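Side-chain contacts in uncharacterized HTH-type transcriptional regulator Rv2887 (Mycobacterium tuberculosis, PDB 5HSM), which represses transcription of the methyltransferase gene htm and several other genes by binding DNA as a homodimer, and binds salicylate, para-aminosalicylic acid and gemfibrozil: residues 38-43 / 136-141; 59-64 / 88-93. All blocks are in the same frame, centred on the assembly; numbering follows the deposited sequence.

Interaction 1 of 2, residues 38-43 / 136-141; sequences GAVLRP and ARVLAR
Val40 and Arg141 approach from opposite directions, and one methyl of the valine, CG1, lies over a face of the guanidinium group, 3.7 Å from Arg141 NH2. The arginine chain is extended from CG to NE, which carries its flat end from just beyond the C-terminal end of helix 118-139 across to helix 29-49. Beside this pair, Val138 points its CG2 methyl towards helix 29-49, 3.9 Å from Leu41 CD1; the two side chains cross at about a right angle. CG2 of Val138 also faces Val40 CG1, at a looser 4.3 Å. Leu41 reaches this point with its tip: CG stands anti to the backbone N (chi1 -172°) and CD1 is the branch that touches. Its side chain also lies next to Asp135, a salicylate-binding residue. The second subunit packs on the same patch, its Leu30 on Val138 and its Gly158 on Val40, while Arg141 NH1 makes a weak hydrogen bond to Ser159 O of that subunit. Within the helical dimerisation region of this MarR-family repressor, the direct contact is thus made by methyl groups and one arginine face, implying a dispersive and hydrophobic attraction with little directional demand.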
ATOM      1  N   GLY A  38      -1.810  -0.203   9.293  1.00 26.40           N
ATOM      2  CA  GLY A  38      -1.000  -0.902   8.314  1.00 29.07           C
ATOM      3  C   GLY A  38       0.455  -1.005   8.735  1.00 33.38           C
ATOM      4  O   GLY A  38       1.115  -2.023   8.490  1.00 29.50           O
ATOM      5  N   ALA A  39       0.959   0.047   9.379  1.00 31.77           N
ATOM      6  CA  ALA A  39       2.359   0.097   9.786  1.00 31.02           C
ATOM      7  C   ALA A  39       2.594  -0.698  11.065  1.00 26.83           C
ATOM      8  O   ALA A  39       3.740  -0.876  11.497  1.00 33.28           O
ATOM      9  CB  ALA A  39       2.809   1.536   9.968  1.00 33.20           C
ATOM     10  N   VAL A  40       1.515  -1.147  11.695  1.00 26.40           N
ATOM     11  CA  VAL A  40       1.650  -2.153  12.757  1.00 29.23           C
ATOM     12  C   VAL A  40       1.540  -3.575  12.195  1.00 34.77           C
ATOM     13  O   VAL A  40       2.314  -4.479  12.558  1.00 25.66           O
ATOM     14  CB  VAL A  40       0.591  -1.932  13.863  1.00 29.92           C
ATOM     15  CG1 VAL A  40       0.445  -3.164  14.754  1.00 29.28           C
ATOM     16  CG2 VAL A  40       0.951  -0.692  14.686  1.00 32.45           C
ATOM     17  N   LEU A  41       0.587  -3.770  11.286  1.00 24.96           N
ATOM     18  CA  LEU A  41       0.337  -5.089  10.710  1.00 23.80           C
ATOM     19  C   LEU A  41       1.493  -5.588   9.857  1.00 25.99           C
ATOM     20  O   LEU A  41       1.820  -6.779   9.888  1.00 24.30           O
ATOM     21  CB  LEU A  41      -0.947  -5.076   9.865  1.00 24.77           C
ATOM     22  CG  LEU A  41      -1.441  -6.429   9.357  1.00 32.65           C
ATOM     23  CD1 LEU A  41      -1.610  -7.416  10.512  1.00 29.79           C
ATOM     24  CD2 LEU A  41      -2.759  -6.265   8.617  1.00 34.43           C
ATOM     25  N   ARG A  42       2.112  -4.695   9.091  1.00 23.57           N
ATOM     26  CA  ARG A  42       3.188  -5.123   8.197  1.00 29.30           C
ATOM     27  C   ARG A  42       4.391  -5.684   8.980  1.00 28.70           C
ATOM     28  O   ARG A  42       4.884  -6.776   8.655  1.00 26.10           O
ATOM     29  CB  ARG A  42       3.634  -3.981   7.279  1.00 39.19           C
ATOM     30  CG  ARG A  42       4.434  -4.462   6.097  1.00 50.15           C
ATOM     31  CD  ARG A  42       5.265  -3.350   5.474  1.00 63.51           C
ATOM     32  NE  ARG A  42       6.308  -3.879   4.590  1.00 80.52           N
ATOM     33  CZ  ARG A  42       7.303  -4.688   4.963  1.00 81.15           C
ATOM     34  NH1 ARG A  42       7.441  -5.071   6.229  1.00 80.60           N
ATOM     35  NH2 ARG A  42       8.183  -5.105   4.061  1.00 81.66           N
ATOM     36  N   PRO A  43       4.864  -4.966  10.012  1.00 26.92           N
ATOM     37  CA  PRO A  43       5.942  -5.574  10.808  1.00 26.42           C
ATOM     38  C   PRO A  43       5.521  -6.833  11.543  1.00 27.97           C
ATOM     39  O   PRO A  43       6.364  -7.698  11.748  1.00 27.86           O
ATOM     40  CB  PRO A  43       6.297  -4.485  11.826  1.00 33.87           C
ATOM     41  CG  PRO A  43       5.808  -3.231  11.247  1.00 33.32           C
ATOM     42  CD  PRO A  43       4.631  -3.561  10.406  1.00 29.11           C
ATOM     43  N   ALA A 136      -4.607 -12.271  13.594  1.00 23.08           N
ATOM     44  CA  ALA A 136      -5.376 -12.443  14.823  1.00 22.77           C
ATOM     45  C   ALA A 136      -4.714 -11.760  16.019  1.00 25.68           C
ATOM     46  O   ALA A 136      -5.400 -11.224  16.896  1.00 24.01           O
ATOM     47  CB  ALA A 136      -5.581 -13.939  15.121  1.00 27.06           C
ATOM     48  N   ARG A 137      -3.385 -11.802  16.076  1.00 25.01           N
ATOM     49  CA  ARG A 137      -2.672 -11.160  17.180  1.00 27.90           C
ATOM     50  C   ARG A 137      -2.906  -9.657  17.195  1.00 26.24           C
ATOM     51  O   ARG A 137      -3.042  -9.056  18.269  1.00 25.80           O
ATOM     52  CB  ARG A 137      -1.171 -11.438  17.108  1.00 25.46           C
ATOM     53  CG  ARG A 137      -0.796 -12.840  17.575  1.00 27.73           C
ATOM     54  CD  ARG A 137       0.687 -12.940  17.844  1.00 24.11           C
ATOM     55  NE  ARG A 137       1.515 -12.757  16.649  1.00 22.41           N
ATOM     56  CZ  ARG A 137       1.783 -13.722  15.774  1.00 23.97           C
ATOM     57  NH1 ARG A 137       1.254 -14.935  15.923  1.00 25.59           N
ATOM     58  NH2 ARG A 137       2.575 -13.476  14.744  1.00 26.25           N
ATOM     59  N   VAL A 138      -2.927  -9.039  16.020  1.00 22.35           N
ATOM     60  CA  VAL A 138      -3.228  -7.597  16.004  1.00 22.89           C
ATOM     61  C   VAL A 138      -4.683  -7.310  16.380  1.00 22.39           C
ATOM     62  O   VAL A 138      -4.964  -6.442  17.226  1.00 24.46           O
ATOM     63  CB  VAL A 138      -2.910  -6.965  14.642  1.00 24.96           C
ATOM     64  CG1 VAL A 138      -3.380  -5.521  14.610  1.00 27.52           C
ATOM     65  CG2 VAL A 138      -1.405  -7.040  14.389  1.00 25.85           C
ATOM     66  N   LEU A 139      -5.611  -8.054  15.785  1.00 21.75           N
ATOM     67  CA  LEU A 139      -7.023  -7.898  16.143  1.00 22.41           C
ATOM     68  C   LEU A 139      -7.297  -8.074  17.647  1.00 25.71           C
ATOM     69  O   LEU A 139      -8.159  -7.405  18.203  1.00 25.66           O
ATOM     70  CB  LEU A 139      -7.868  -8.894  15.361  1.00 26.87           C
ATOM     71  CG  LEU A 139      -8.677  -8.378  14.183  1.00 39.56           C
ATOM     72  CD1 LEU A 139      -9.501  -9.529  13.655  1.00 42.31           C
ATOM     73  CD2 LEU A 139      -9.569  -7.203  14.590  1.00 32.26           C
ATOM     74  N   ALA A 140      -6.570  -8.973  18.304  1.00 23.00           N
ATOM     75  CA  ALA A 140      -6.845  -9.290  19.707  1.00 26.12           C
ATOM     76  C   ALA A 140      -6.452  -8.171  20.683  1.00 33.42           C
ATOM     77  O   ALA A 140      -6.659  -8.300  21.891  1.00 33.78           O
ATOM     78  CB  ALA A 140      -6.147 -10.582  20.096  1.00 24.08           C
ATOM     79  N   ARG A 141      -5.893  -7.084  20.160  1.00 26.98           N
ATOM     80  CA  ARG A 141      -5.681  -5.869  20.947  1.00 35.50           C
ATOM     81  C   ARG A 141      -7.022  -5.295  21.389  1.00 46.37           C
ATOM     82  O   ARG A 141      -7.101  -4.546  22.353  1.00 43.66           O
ATOM     83  CB  ARG A 141      -4.915  -4.819  20.143  1.00 31.30           C
ATOM     84  CG  ARG A 141      -3.454  -5.141  19.872  1.00 39.89           C
ATOM     85  CD  ARG A 141      -2.842  -4.043  19.004  1.00 32.51           C
ATOM     86  NE  ARG A 141      -1.396  -4.201  18.873  1.00 50.74           N
ATOM     87  CZ  ARG A 141      -0.572  -3.236  18.477  1.00 58.70           C
ATOM     88  NH1 ARG A 141      -1.048  -2.035  18.189  1.00 44.37           N
ATOM     89  NH2 ARG A 141       0.733  -3.463  18.391  1.00 58.75           N
TER

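Interaction 2 of 2, residues 59-64 / 88-93; sequences FVCLRM and NTVLRK
Cys61 meets both Val90 and Leu91 and is the one residue of 59-64 that touches 88-93. Ahead of it, Phe59 points away from the contact and packs on Ala127, Glu128 and Val131 of helix 118-139, the helix on which Leu62 also rests, at Ala124. At Cys61 the backbones come nearest, its CA lying 7.4 Å from the CA of Val90, and the side chain is used along its length. Its CB rests against the Val90 methyl CG1 at 3.6 Å, whereas the sulfur goes further, to 3.4 Å from Leu91 CD2, a close approach for an apolar pair. With SG anti to the backbone N (chi1 177°), the CB-SG bond runs past Val90 CG1 and points at Leu91 CD2; Val90 CG1 remains 4.1 Å from Cys61 SG, and Leu91 CG 4.0 Å from it. The leucine bond to CB does not face helix 56-67, but its CD2 methyl meets the sulfur nearly end-on, close to the line of the CB-SG bond. Val90 packs in addition on Pro57 and Glu58 of helix 56-67, and Leu91 on Leu65. Helices 56-67, 73-79 and 84-96 belong to the winged helix-turn-helix domain of the MarR fold, and helix 84-96 is, from its place in that fold, probably the DNA-recognition helix; the cysteine would then sit where the recognition helix packs on the body of the domain. Further along, Arg63, a salicylate-binding residue, forms salt bridges with Glu128 and with Asp27 of the second subunit, well away from the thiol; Met64 packs on Leu76 and His79 of helix 73-79, the same helix whose Ser73 and Leu76 also pack against Leu91.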
ATOM      1  N   PHE A  59       6.994 -14.118   0.466  1.00 26.36           N
ATOM      2  CA  PHE A  59       5.743 -14.791   0.779  1.00 25.00           C
ATOM      3  C   PHE A  59       4.650 -14.489  -0.253  1.00 27.91           C
ATOM      4  O   PHE A  59       3.939 -15.388  -0.689  1.00 26.63           O
ATOM      5  CB  PHE A  59       5.236 -14.408   2.161  1.00 27.09           C
ATOM      6  CG  PHE A  59       3.854 -14.903   2.421  1.00 26.54           C
ATOM      7  CD1 PHE A  59       3.597 -16.268   2.477  1.00 33.75           C
ATOM      8  CD2 PHE A  59       2.802 -14.020   2.565  1.00 26.89           C
ATOM      9  CE1 PHE A  59       2.307 -16.735   2.691  1.00 33.54           C
ATOM     10  CE2 PHE A  59       1.514 -14.472   2.780  1.00 31.19           C
ATOM     11  CZ  PHE A  59       1.266 -15.834   2.850  1.00 38.23           C
ATOM     12  N   VAL A  60       4.512 -13.227  -0.635  1.00 25.44           N
ATOM     13  CA  VAL A  60       3.507 -12.852  -1.639  1.00 26.81           C
ATOM     14  C   VAL A  60       3.719 -13.630  -2.955  1.00 27.84           C
ATOM     15  O   VAL A  60       2.767 -14.209  -3.519  1.00 28.10           O
ATOM     16  CB  VAL A  60       3.530 -11.334  -1.879  1.00 24.39           C
ATOM     17  CG1 VAL A  60       2.663 -10.954  -3.068  1.00 31.76           C
ATOM     18  CG2 VAL A  60       3.041 -10.600  -0.616  1.00 25.10           C
ATOM     19  N   CYS A  61       4.966 -13.679  -3.420  1.00 26.76           N
ATOM     20  CA  CYS A  61       5.310 -14.461  -4.612  1.00 24.76           C
ATOM     21  C   CYS A  61       4.968 -15.949  -4.452  1.00 28.58           C
ATOM     22  O   CYS A  61       4.303 -16.549  -5.302  1.00 25.42           O
ATOM     23  CB  CYS A  61       6.798 -14.308  -4.936  1.00 27.29           C
ATOM     24  SG  CYS A  61       7.377 -15.290  -6.344  1.00 32.01           S
ATOM     25  N   LEU A  62       5.453 -16.540  -3.361  1.00 26.83           N
ATOM     26  CA  LEU A  62       5.144 -17.927  -3.007  1.00 26.47           C
ATOM     27  C   LEU A  62       3.638 -18.239  -3.051  1.00 35.20           C
ATOM     28  O   LEU A  62       3.208 -19.237  -3.638  1.00 30.51           O
ATOM     29  CB  LEU A  62       5.709 -18.213  -1.608  1.00 29.23           C
ATOM     30  CG  LEU A  62       5.912 -19.645  -1.120  1.00 42.10           C
ATOM     31  CD1 LEU A  62       6.910 -20.375  -2.003  1.00 38.24           C
ATOM     32  CD2 LEU A  62       6.396 -19.619   0.321  1.00 35.57           C
ATOM     33  N   ARG A  63       2.837 -17.375  -2.440  1.00 28.10           N
ATOM     34  CA  ARG A  63       1.401 -17.584  -2.378  1.00 36.50           C
ATOM     35  C   ARG A  63       0.770 -17.497  -3.772  1.00 32.64           C
ATOM     36  O   ARG A  63      -0.098 -18.313  -4.137  1.00 28.07           O
ATOM     37  CB  ARG A  63       0.760 -16.565  -1.427  1.00 32.43           C
ATOM     38  CG  ARG A  63      -0.732 -16.741  -1.280  1.00 51.15           C
ATOM     39  CD  ARG A  63      -1.201 -16.347   0.098  1.00 53.47           C
ATOM     40  NE  ARG A  63      -2.607 -16.681   0.306  1.00 55.65           N
ATOM     41  CZ  ARG A  63      -3.057 -17.908   0.572  1.00 65.60           C
ATOM     42  NH1 ARG A  63      -2.217 -18.935   0.658  1.00 57.67           N
ATOM     43  NH2 ARG A  63      -4.356 -18.109   0.752  1.00 63.89           N
ATOM     44  N   MET A  64       1.224 -16.520  -4.555  1.00 30.87           N
ATOM     45  CA  MET A  64       0.726 -16.360  -5.922  1.00 30.71           C
ATOM     46  C   MET A  64       1.009 -17.603  -6.770  1.00 38.63           C
ATOM     47  O   MET A  64       0.152 -18.069  -7.531  1.00 32.37           O
ATOM     48  CB  MET A  64       1.347 -15.130  -6.580  1.00 30.38           C
ATOM     49  CG  MET A  64       0.776 -13.820  -6.094  1.00 30.62           C
ATOM     50  SD  MET A  64       1.265 -12.438  -7.137  1.00 37.77           S
ATOM     51  CE  MET A  64       3.023 -12.374  -6.845  1.00 32.56           C
ATOM     52  N   ASN A  88      12.132 -10.750 -10.067  1.00 39.65           N
ATOM     53  CA  ASN A  88      13.221 -11.655 -10.421  1.00 43.90           C
ATOM     54  C   ASN A  88      14.101 -11.935  -9.215  1.00 42.59           C
ATOM     55  O   ASN A  88      14.492 -13.078  -8.977  1.00 41.14           O
ATOM     56  CB  ASN A  88      14.074 -11.087 -11.556  1.00 49.25           C
ATOM     57  CG  ASN A  88      13.370 -11.134 -12.899  1.00 58.53           C
ATOM     58  OD1 ASN A  88      12.492 -11.963 -13.124  1.00 45.66           O
ATOM     59  ND2 ASN A  88      13.766 -10.248 -13.808  1.00 69.03           N
ATOM     60  N   THR A  89      14.411 -10.886  -8.456  1.00 40.33           N
ATOM     61  CA  THR A  89      15.186 -11.048  -7.228  1.00 39.55           C
ATOM     62  C   THR A  89      14.478 -11.953  -6.211  1.00 44.78           C
ATOM     63  O   THR A  89      15.088 -12.862  -5.638  1.00 37.76           O
ATOM     64  CB  THR A  89      15.475  -9.691  -6.578  1.00 45.96           C
ATOM     65  OG1 THR A  89      16.279  -8.906  -7.469  1.00 46.98           O
ATOM     66  CG2 THR A  89      16.210  -9.873  -5.252  1.00 41.86           C
ATOM     67  N   VAL A  90      13.193 -11.693  -5.994  1.00 36.13           N
ATOM     68  CA  VAL A  90      12.399 -12.496  -5.075  1.00 32.22           C
ATOM     69  C   VAL A  90      12.415 -13.966  -5.491  1.00 32.87           C
ATOM     70  O   VAL A  90      12.623 -14.871  -4.670  1.00 31.31           O
ATOM     71  CB  VAL A  90      10.940 -11.977  -5.006  1.00 35.76           C
ATOM     72  CG1 VAL A  90      10.050 -12.993  -4.337  1.00 34.24           C
ATOM     73  CG2 VAL A  90      10.888 -10.646  -4.261  1.00 39.04           C
ATOM     74  N   LEU A  91      12.209 -14.197  -6.783  1.00 31.67           N
ATOM     75  CA  LEU A  91      12.228 -15.531  -7.341  1.00 29.36           C
ATOM     76  C   LEU A  91      13.587 -16.211  -7.181  1.00 35.21           C
ATOM     77  O   LEU A  91      13.655 -17.402  -6.914  1.00 35.65           O
ATOM     78  CB  LEU A  91      11.845 -15.482  -8.820  1.00 35.19           C
ATOM     79  CG  LEU A  91      10.351 -15.318  -9.091  1.00 35.02           C
ATOM     80  CD1 LEU A  91      10.133 -15.083 -10.571  1.00 34.62           C
ATOM     81  CD2 LEU A  91       9.607 -16.567  -8.632  1.00 31.73           C
ATOM     82  N   ARG A  92      14.665 -15.458  -7.355  1.00 38.92           N
ATOM     83  CA  ARG A  92      16.006 -16.011  -7.170  1.00 45.02           C
ATOM     84  C   ARG A  92      16.195 -16.454  -5.725  1.00 45.21           C
ATOM     85  O   ARG A  92      16.657 -17.567  -5.462  1.00 38.97           O
ATOM     86  CB  ARG A  92      17.080 -14.991  -7.565  1.00 47.73           C
ATOM     87  CG  ARG A  92      18.511 -15.478  -7.365  1.00 62.13           C
ATOM     88  CD  ARG A  92      18.779 -16.760  -8.148  1.00 79.03           C
ATOM     89  NE  ARG A  92      20.157 -17.226  -7.996  1.00 88.24           N
ATOM     90  CZ  ARG A  92      20.570 -18.451  -8.311  1.00 91.57           C
ATOM     91  NH1 ARG A  92      19.712 -19.342  -8.793  1.00 91.38           N
ATOM     92  NH2 ARG A  92      21.842 -18.785  -8.140  1.00 96.18           N
ATOM     93  N   LYS A  93      15.828 -15.591  -4.780  1.00 36.75           N
ATOM     94  CA  LYS A  93      15.966 -15.964  -3.374  1.00 38.27           C
ATOM     95  C   LYS A  93      15.104 -17.182  -3.016  1.00 38.53           C
ATOM     96  O   LYS A  93      15.525 -18.030  -2.223  1.00 37.04           O
ATOM     97  CB  LYS A  93      15.625 -14.783  -2.469  1.00 39.89           C
ATOM     98  CG  LYS A  93      16.728 -13.740  -2.423  1.00 52.59           C
ATOM     99  CD  LYS A  93      16.237 -12.417  -1.865  1.00 64.05           C
ATOM    100  CE  LYS A  93      17.253 -11.311  -2.121  1.00 71.86           C
ATOM    101  NZ  LYS A  93      18.610 -11.852  -2.419  1.00 74.67           N
TER

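Overall arrangement
From the N terminus, the chain first supplies residues 38-43 on helix 29-49, then residues 59-64 on the next helix, 56-67. After helix 73-79, residues 88-93 return to 59-64, closing the loop of interaction 2, which joins helix 56-67 to helix 84-96 within the winged helix-turn-helix domain. The chain then continues to helix 118-139, whose end and the turn after it (136-141) come back to 38-43 and close interaction 1. The smaller loop is therefore nested within the larger. The centres of interactions 1 and 2 are about 23 Å apart on opposite sides of the chain's centre, and the two contacts do not touch. Interaction 1 ties helix 29-49 to the dimerisation end of helix 118-139, and both contacts meet the second subunit.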